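Local coordinates for protein response regulator receiver (Brucella melitensis biovar Abortus, PDB 4G97) that probably acts as a phosphorylation-controlled response regulator, joining a sigma-like domain to a receiver domain in two-component signalling, at residues A[139-144]-A[181-186]. Residues are numbered along the deposited sequence; the frame is centred on the assembly and turned at random.
Sequences ATRLMI and EKEKPR
Arg141 and Pro185–Arg186 meet where the first receiver strand starts and the chain leaves helix 173-183, the two backbones heading 125° apart and Leu142 lying abreast of Pro185. Arg186 N donates to Arg141 O at 2.9 Å, the one backbone bond between the segments. The Arg141 guanidinium arrives end-on at the C-terminus of the helix and takes a single atom with both terminal nitrogens: NH1 lies 2.8 Å from Glu183 O, nearly along the C=O axis, while NH2, 2.9 Å from Glu183 O, uses a lone pair. NH2 also makes a salt bridge to Glu183 OE1 at 3.1 Å, with carboxylate and guanidinium planes 40° apart. Lys184, with positive phi, turns the chain out of the helix and offers its own O to NH1 in a weak bond, and a water accepts from NH1 and donates to the same Lys184 O. Glu183 O, Lys184 O and the water all lie in the guanidinium plane; with the salt bridge they help to hold its orientation. A cation at this carbonyl end probably complements the helix dipole. Pro185 CG packs 3.6 Å from Met143 CB and also meets Met143 CE, which the bend at chi3 (36°) places against it; Tyr180 touches both residues. Before the strand, Thr140 CG2, anti to its backbone N, rests 3.6 Å from Arg186 CB, whereas the Arg186 guanidinium leads away to a salt bridge with Glu257. Strand 165-170, helix 173-183 and strand 187-191 form a right-handed beta-alpha-beta crossover passing over strand 141-145, as in the CheY-like receiver fold.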
loop_
_atom_site.group_PDB
_atom_site.type_symbol
_atom_site.label_atom_id
_atom_site.label_comp_id
_atom_site.label_asym_id
_atom_site.label_seq_id
_atom_site.Cartn_x
_atom_site.Cartn_y
_atom_site.Cartn_z
ATOM N N ALA A 139 -14.816 11.339 -2.481
ATOM C CA ALA A 139 -14.154 12.161 -3.496
ATOM C C ALA A 139 -13.092 13.032 -2.838
ATOM O O ALA A 139 -13.395 13.799 -1.916
ATOM C CB ALA A 139 -15.175 13.011 -4.259
ATOM N N THR A 140 -11.854 12.902 -3.307
ATOM C CA THR A 140 -10.697 13.595 -2.767
ATOM C C THR A 140 -9.969 14.380 -3.836
ATOM O O THR A 140 -9.884 13.952 -4.995
ATOM C CB THR A 140 -9.774 12.547 -2.029
ATOM O OG1 THR A 140 -10.539 11.890 -1.028
ATOM C CG2 THR A 140 -8.576 13.156 -1.356
ATOM N N ARG A 141 -9.424 15.534 -3.428
ATOM C CA ARG A 141 -8.614 16.400 -4.282
ATOM C C ARG A 141 -7.165 15.930 -4.117
ATOM O O ARG A 141 -6.642 15.897 -3.006
ATOM C CB ARG A 141 -8.757 17.881 -3.874
ATOM C CG ARG A 141 -10.129 18.450 -4.185
ATOM C CD ARG A 141 -10.320 19.839 -3.611
ATOM N NE ARG A 141 -9.607 20.848 -4.392
ATOM C CZ ARG A 141 -8.475 21.425 -4.018
ATOM N NH1 ARG A 141 -7.905 21.101 -2.865
ATOM N NH2 ARG A 141 -7.896 22.319 -4.798
ATOM N N LEU A 142 -6.532 15.516 -5.208
ATOM C CA LEU A 142 -5.174 15.035 -5.060
ATOM C C LEU A 142 -4.163 15.630 -6.001
ATOM O O LEU A 142 -4.484 16.051 -7.111
ATOM C CB LEU A 142 -5.117 13.496 -5.014
ATOM C CG LEU A 142 -5.703 12.734 -6.174
ATOM C CD1 LEU A 142 -4.703 12.642 -7.321
ATOM C CD2 LEU A 142 -6.136 11.337 -5.722
ATOM N N MET A 143 -2.932 15.666 -5.542
ATOM C CA MET A 143 -1.829 16.136 -6.345
ATOM C C MET A 143 -0.992 14.918 -6.793
ATOM O O MET A 143 -0.716 14.016 -5.985
ATOM C CB MET A 143 -0.993 17.108 -5.535
ATOM C CG MET A 143 0.238 17.593 -6.254
ATOM S SD MET A 143 1.274 18.747 -5.321
ATOM C CE MET A 143 1.124 18.121 -3.716
ATOM N N ILE A 144 -0.583 14.927 -8.083
ATOM C CA ILE A 144 0.284 13.914 -8.687
ATOM C C ILE A 144 1.663 14.520 -8.876
ATOM O O ILE A 144 1.772 15.569 -9.494
ATOM C CB ILE A 144 -0.278 13.357 -10.031
ATOM C CG1 ILE A 144 -1.654 12.672 -9.803
ATOM C CG2 ILE A 144 0.766 12.335 -10.687
ATOM C CD1 ILE A 144 -2.428 12.289 -11.052
ATOM N N GLU A 181 0.947 24.529 -2.128
ATOM C CA GLU A 181 0.550 25.800 -1.493
ATOM C C GLU A 181 -0.673 26.441 -2.139
ATOM O O GLU A 181 -1.581 26.884 -1.426
ATOM C CB GLU A 181 1.715 26.801 -1.395
ATOM C CG GLU A 181 2.666 26.535 -0.231
ATOM C CD GLU A 181 2.074 26.706 1.159
ATOM O OE1 GLU A 181 2.102 27.843 1.685
ATOM O OE2 GLU A 181 1.580 25.701 1.720
ATOM N N LYS A 182 -0.725 26.438 -3.474
ATOM C CA LYS A 182 -1.831 27.010 -4.223
ATOM C C LYS A 182 -3.122 26.176 -4.146
ATOM O O LYS A 182 -4.198 26.741 -3.947
ATOM C CB LYS A 182 -1.419 27.228 -5.674
ATOM N N GLU A 183 -3.024 24.838 -4.278
ATOM C CA GLU A 183 -4.218 23.987 -4.312
ATOM C C GLU A 183 -4.610 23.285 -3.027
ATOM O O GLU A 183 -5.735 22.796 -2.938
ATOM C CB GLU A 183 -4.138 22.978 -5.466
ATOM C CG GLU A 183 -4.059 23.604 -6.845
ATOM C CD GLU A 183 -5.292 24.324 -7.345
ATOM O OE1 GLU A 183 -6.407 24.010 -6.872
ATOM O OE2 GLU A 183 -5.141 25.192 -8.234
ATOM N N LYS A 184 -3.700 23.202 -2.053
ATOM C CA LYS A 184 -3.938 22.496 -0.791
ATOM C C LYS A 184 -4.637 21.127 -0.983
ATOM O O LYS A 184 -5.768 20.941 -0.532
ATOM C CB LYS A 184 -4.608 23.408 0.247
ATOM C CG LYS A 184 -3.663 24.502 0.755
ATOM C CD LYS A 184 -4.375 25.562 1.615
ATOM C CE LYS A 184 -3.512 26.776 1.884
ATOM N NZ LYS A 184 -3.258 27.566 0.641
ATOM N N PRO A 185 -4.028 20.178 -1.751
ATOM C CA PRO A 185 -4.691 18.877 -1.957
ATOM C C PRO A 185 -4.773 18.086 -0.645
ATOM O O PRO A 185 -4.006 18.316 0.287
ATOM C CB PRO A 185 -3.791 18.188 -2.983
ATOM C CG PRO A 185 -2.459 18.774 -2.742
ATOM C CD PRO A 185 -2.712 20.209 -2.416
ATOM N N ARG A 186 -5.711 17.160 -0.590
ATOM C CA ARG A 186 -5.970 16.343 0.583
ATOM C C ARG A 186 -5.073 15.086 0.635
ATOM O O ARG A 186 -4.859 14.516 1.704
ATOM C CB ARG A 186 -7.463 15.967 0.549
ATOM C CG ARG A 186 -8.045 15.318 1.794
ATOM C CD ARG A 186 -7.943 16.215 3.002
ATOM N NE ARG A 186 -8.403 15.539 4.217
ATOM C CZ ARG A 186 -7.656 14.750 4.981
ATOM N NH1 ARG A 186 -6.401 14.482 4.644
ATOM N NH2 ARG A 186 -8.164 14.205 6.077
HETATM O O HOH W 1 -8.490 19.574 -0.815
#